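Local coordinates for protein Hsp70/Hsp90 co-chaperone CNS1 (Saccharomyces cerevisiae, PDB 6HFM) that acts as a co-chaperone that binds Hsp90 and Hsp70, stimulates the ATPase of the Hsp70 SSA1 and serves a subset of Hsp90 functions, at residues V67-L76 with A115-I124. Numbering follows the deposited sequence.
Sequences VSELTTVQEL and AGKKLTFHDI
Lys117 O accepts from Gln74 N at 2.8 Å, in the carbonyl plane on a lone pair, at one end of an antiparallel pairing of two loop segments in the C-terminal wheel domain of Cns1. Each segment runs from a type I beta turn (Ser68 to Thr71, Gly116 to Leu119) through a threonine N-cap into a helix, and the N-caps Thr72 and Thr120 form a single beta bridge. Val73 N to Leu119 O (3.0 Å) and Phe121 N to Thr71 O (3.2 Å) hold that bridge, both nearly along the C=O axis. Beyond it, His122 N bonds to Glu69 O at 2.9 Å. A chi1 of 63° in both Thr72 and Thr120 folds OG1 back over the start of its own helix, capping Glu75 N or Asp123 N; Thr72 CG2 meets Thr120 CG2 at 4.1 Å. Glu75 completes a capping box by accepting from Thr72 N. On the buried side Phe121 CZ sits against Leu76 CD2 (3.7 Å) and Val73 CG2, and strands 47-55 and 139-145 pack against the ring through Tyr49 and Leu139. Val73 CG2 also reaches Ile124 CD1. Glu69 OE1 comes to the edge of the His122 ring at CD2, carboxylate and ring planes 80° apart, and forms a salt bridge with Arg16; His122 ND1 donates to Asp123 OD1. At the other end Lys117 NZ bonds to Pro98 O and Val101 O, and Lys117 CD packs 3.5 Å from Gln74 OE1. Gln74 NE2 donates to Asp78 OD1, helping to fix the amide, and Gln74 OE1 accepts a hydrogen bond from a water, 2.6 Å from the water O.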
# COMPACT_ATOMS: atom_id res chain seq x y z
N VAL A 67 -2.47 -6.28 -7.54
CA VAL A 67 -3.65 -5.95 -6.76
C VAL A 67 -4.50 -4.99 -7.59
O VAL A 67 -4.01 -3.94 -7.99
CB VAL A 67 -3.28 -5.27 -5.42
CG1 VAL A 67 -4.52 -4.86 -4.64
CG2 VAL A 67 -2.40 -6.19 -4.58
N SER A 68 -5.76 -5.34 -7.83
CA SER A 68 -6.68 -4.44 -8.52
C SER A 68 -7.09 -3.28 -7.62
O SER A 68 -7.32 -3.47 -6.43
CB SER A 68 -7.95 -5.18 -8.95
OG SER A 68 -8.94 -4.25 -9.36
N GLU A 69 -7.23 -2.10 -8.21
CA GLU A 69 -7.76 -0.92 -7.51
C GLU A 69 -9.16 -1.11 -6.90
O GLU A 69 -9.52 -0.41 -5.97
CB GLU A 69 -7.80 0.29 -8.45
CG GLU A 69 -8.83 0.18 -9.56
CD GLU A 69 -8.80 1.34 -10.53
OE1 GLU A 69 -8.31 2.43 -10.17
OE2 GLU A 69 -9.27 1.14 -11.68
N LEU A 70 -9.95 -2.03 -7.45
CA LEU A 70 -11.28 -2.33 -6.90
C LEU A 70 -11.26 -3.27 -5.68
O LEU A 70 -12.31 -3.50 -5.07
CB LEU A 70 -12.19 -2.91 -7.99
CG LEU A 70 -12.44 -2.02 -9.21
CD1 LEU A 70 -13.40 -2.73 -10.14
CD2 LEU A 70 -12.99 -0.66 -8.83
N THR A 71 -10.09 -3.81 -5.34
CA THR A 71 -9.91 -4.59 -4.12
C THR A 71 -10.10 -3.70 -2.89
O THR A 71 -9.60 -2.57 -2.86
CB THR A 71 -8.49 -5.20 -4.06
OG1 THR A 71 -8.20 -5.89 -5.28
CG2 THR A 71 -8.35 -6.19 -2.91
N THR A 72 -10.82 -4.19 -1.88
CA THR A 72 -10.94 -3.47 -0.61
C THR A 72 -9.77 -3.78 0.30
O THR A 72 -9.08 -4.79 0.14
CB THR A 72 -12.24 -3.79 0.15
OG1 THR A 72 -12.27 -5.17 0.53
CG2 THR A 72 -13.47 -3.43 -0.69
N VAL A 73 -9.56 -2.91 1.28
CA VAL A 73 -8.52 -3.11 2.29
C VAL A 73 -8.76 -4.45 3.00
O VAL A 73 -7.83 -5.26 3.13
CB VAL A 73 -8.49 -1.93 3.29
CG1 VAL A 73 -7.60 -2.25 4.49
CG2 VAL A 73 -8.02 -0.66 2.58
N GLN A 74 -10.01 -4.70 3.40
CA GLN A 74 -10.41 -5.98 4.01
C GLN A 74 -10.03 -7.20 3.16
O GLN A 74 -9.51 -8.18 3.67
CB GLN A 74 -11.92 -6.01 4.28
CG GLN A 74 -12.44 -7.26 4.99
CD GLN A 74 -11.98 -7.34 6.44
OE1 GLN A 74 -12.20 -6.42 7.22
NE2 GLN A 74 -11.34 -8.45 6.80
N GLU A 75 -10.33 -7.12 1.86
CA GLU A 75 -10.03 -8.23 0.94
C GLU A 75 -8.53 -8.53 0.86
O GLU A 75 -8.14 -9.69 0.84
CB GLU A 75 -10.62 -7.96 -0.46
CG GLU A 75 -12.12 -8.24 -0.55
CD GLU A 75 -12.78 -7.70 -1.82
OE1 GLU A 75 -12.20 -6.90 -2.52
OE2 GLU A 75 -13.94 -8.11 -2.06
N LEU A 76 -7.69 -7.49 0.86
CA LEU A 76 -6.24 -7.70 0.83
C LEU A 76 -5.74 -8.26 2.17
O LEU A 76 -4.88 -9.15 2.17
CB LEU A 76 -5.49 -6.41 0.46
CG LEU A 76 -3.97 -6.54 0.25
CD1 LEU A 76 -3.62 -7.57 -0.82
CD2 LEU A 76 -3.36 -5.19 -0.10
N ALA A 115 -6.33 3.19 7.25
CA ALA A 115 -7.10 2.88 6.05
C ALA A 115 -8.35 2.09 6.42
O ALA A 115 -8.26 0.99 6.96
CB ALA A 115 -6.25 2.08 5.07
N GLY A 116 -9.52 2.66 6.12
CA GLY A 116 -10.80 2.00 6.39
C GLY A 116 -10.92 0.66 5.68
O GLY A 116 -10.67 0.57 4.48
N LYS A 117 -11.28 -0.38 6.43
CA LYS A 117 -11.30 -1.75 5.89
C LYS A 117 -12.30 -1.97 4.75
O LYS A 117 -12.08 -2.82 3.88
CB LYS A 117 -11.51 -2.77 7.01
CG LYS A 117 -10.31 -2.88 7.93
CD LYS A 117 -10.50 -3.94 9.00
CE LYS A 117 -9.24 -4.13 9.82
NZ LYS A 117 -9.51 -4.89 11.07
N LYS A 118 -13.38 -1.19 4.73
CA LYS A 118 -14.39 -1.29 3.68
C LYS A 118 -14.07 -0.49 2.41
O LYS A 118 -14.77 -0.64 1.41
CB LYS A 118 -15.76 -0.88 4.24
CG LYS A 118 -16.23 -1.77 5.38
CD LYS A 118 -17.65 -1.42 5.79
CE LYS A 118 -18.10 -2.23 6.99
NZ LYS A 118 -19.55 -2.01 7.27
N LEU A 119 -13.03 0.35 2.44
CA LEU A 119 -12.70 1.21 1.30
C LEU A 119 -11.91 0.44 0.25
O LEU A 119 -11.12 -0.45 0.58
CB LEU A 119 -11.88 2.42 1.76
CG LEU A 119 -12.54 3.39 2.75
CD1 LEU A 119 -11.52 4.41 3.23
CD2 LEU A 119 -13.74 4.09 2.13
N THR A 120 -12.14 0.78 -1.02
CA THR A 120 -11.31 0.30 -2.12
C THR A 120 -10.03 1.14 -2.22
O THR A 120 -9.99 2.30 -1.81
CB THR A 120 -12.03 0.38 -3.48
OG1 THR A 120 -12.32 1.75 -3.78
CG2 THR A 120 -13.31 -0.45 -3.47
N PHE A 121 -8.98 0.54 -2.78
CA PHE A 121 -7.75 1.30 -3.01
C PHE A 121 -7.97 2.44 -4.00
O PHE A 121 -7.39 3.51 -3.84
CB PHE A 121 -6.60 0.37 -3.39
CG PHE A 121 -6.13 -0.47 -2.23
CD1 PHE A 121 -5.42 0.11 -1.18
CD2 PHE A 121 -6.42 -1.83 -2.16
CE1 PHE A 121 -5.01 -0.64 -0.09
CE2 PHE A 121 -6.00 -2.59 -1.08
CZ PHE A 121 -5.30 -2.00 -0.04
N HIS A 122 -8.84 2.23 -4.99
CA HIS A 122 -9.25 3.32 -5.90
C HIS A 122 -9.72 4.54 -5.11
O HIS A 122 -9.27 5.66 -5.37
CB HIS A 122 -10.37 2.87 -6.86
CG HIS A 122 -10.95 3.98 -7.69
ND1 HIS A 122 -12.07 4.69 -7.30
CD2 HIS A 122 -10.55 4.52 -8.87
CE1 HIS A 122 -12.34 5.60 -8.21
NE2 HIS A 122 -11.44 5.52 -9.17
N ASP A 123 -10.63 4.33 -4.17
CA ASP A 123 -11.20 5.44 -3.40
C ASP A 123 -10.18 6.11 -2.48
O ASP A 123 -10.18 7.33 -2.36
CB ASP A 123 -12.44 4.99 -2.63
CG ASP A 123 -13.66 4.75 -3.55
OD1 ASP A 123 -13.58 5.01 -4.77
OD2 ASP A 123 -14.70 4.32 -3.04
N ILE A 124 -9.29 5.32 -1.86
CA ILE A 124 -8.22 5.88 -1.01
C ILE A 124 -7.26 6.76 -1.81
O ILE A 124 -6.92 7.86 -1.39
CB ILE A 124 -7.45 4.76 -0.27
CG1 ILE A 124 -8.37 4.11 0.77
CG2 ILE A 124 -6.19 5.30 0.41
CD1 ILE A 124 -7.87 2.79 1.31
O HOH W 1 -11.99 -6.85 9.81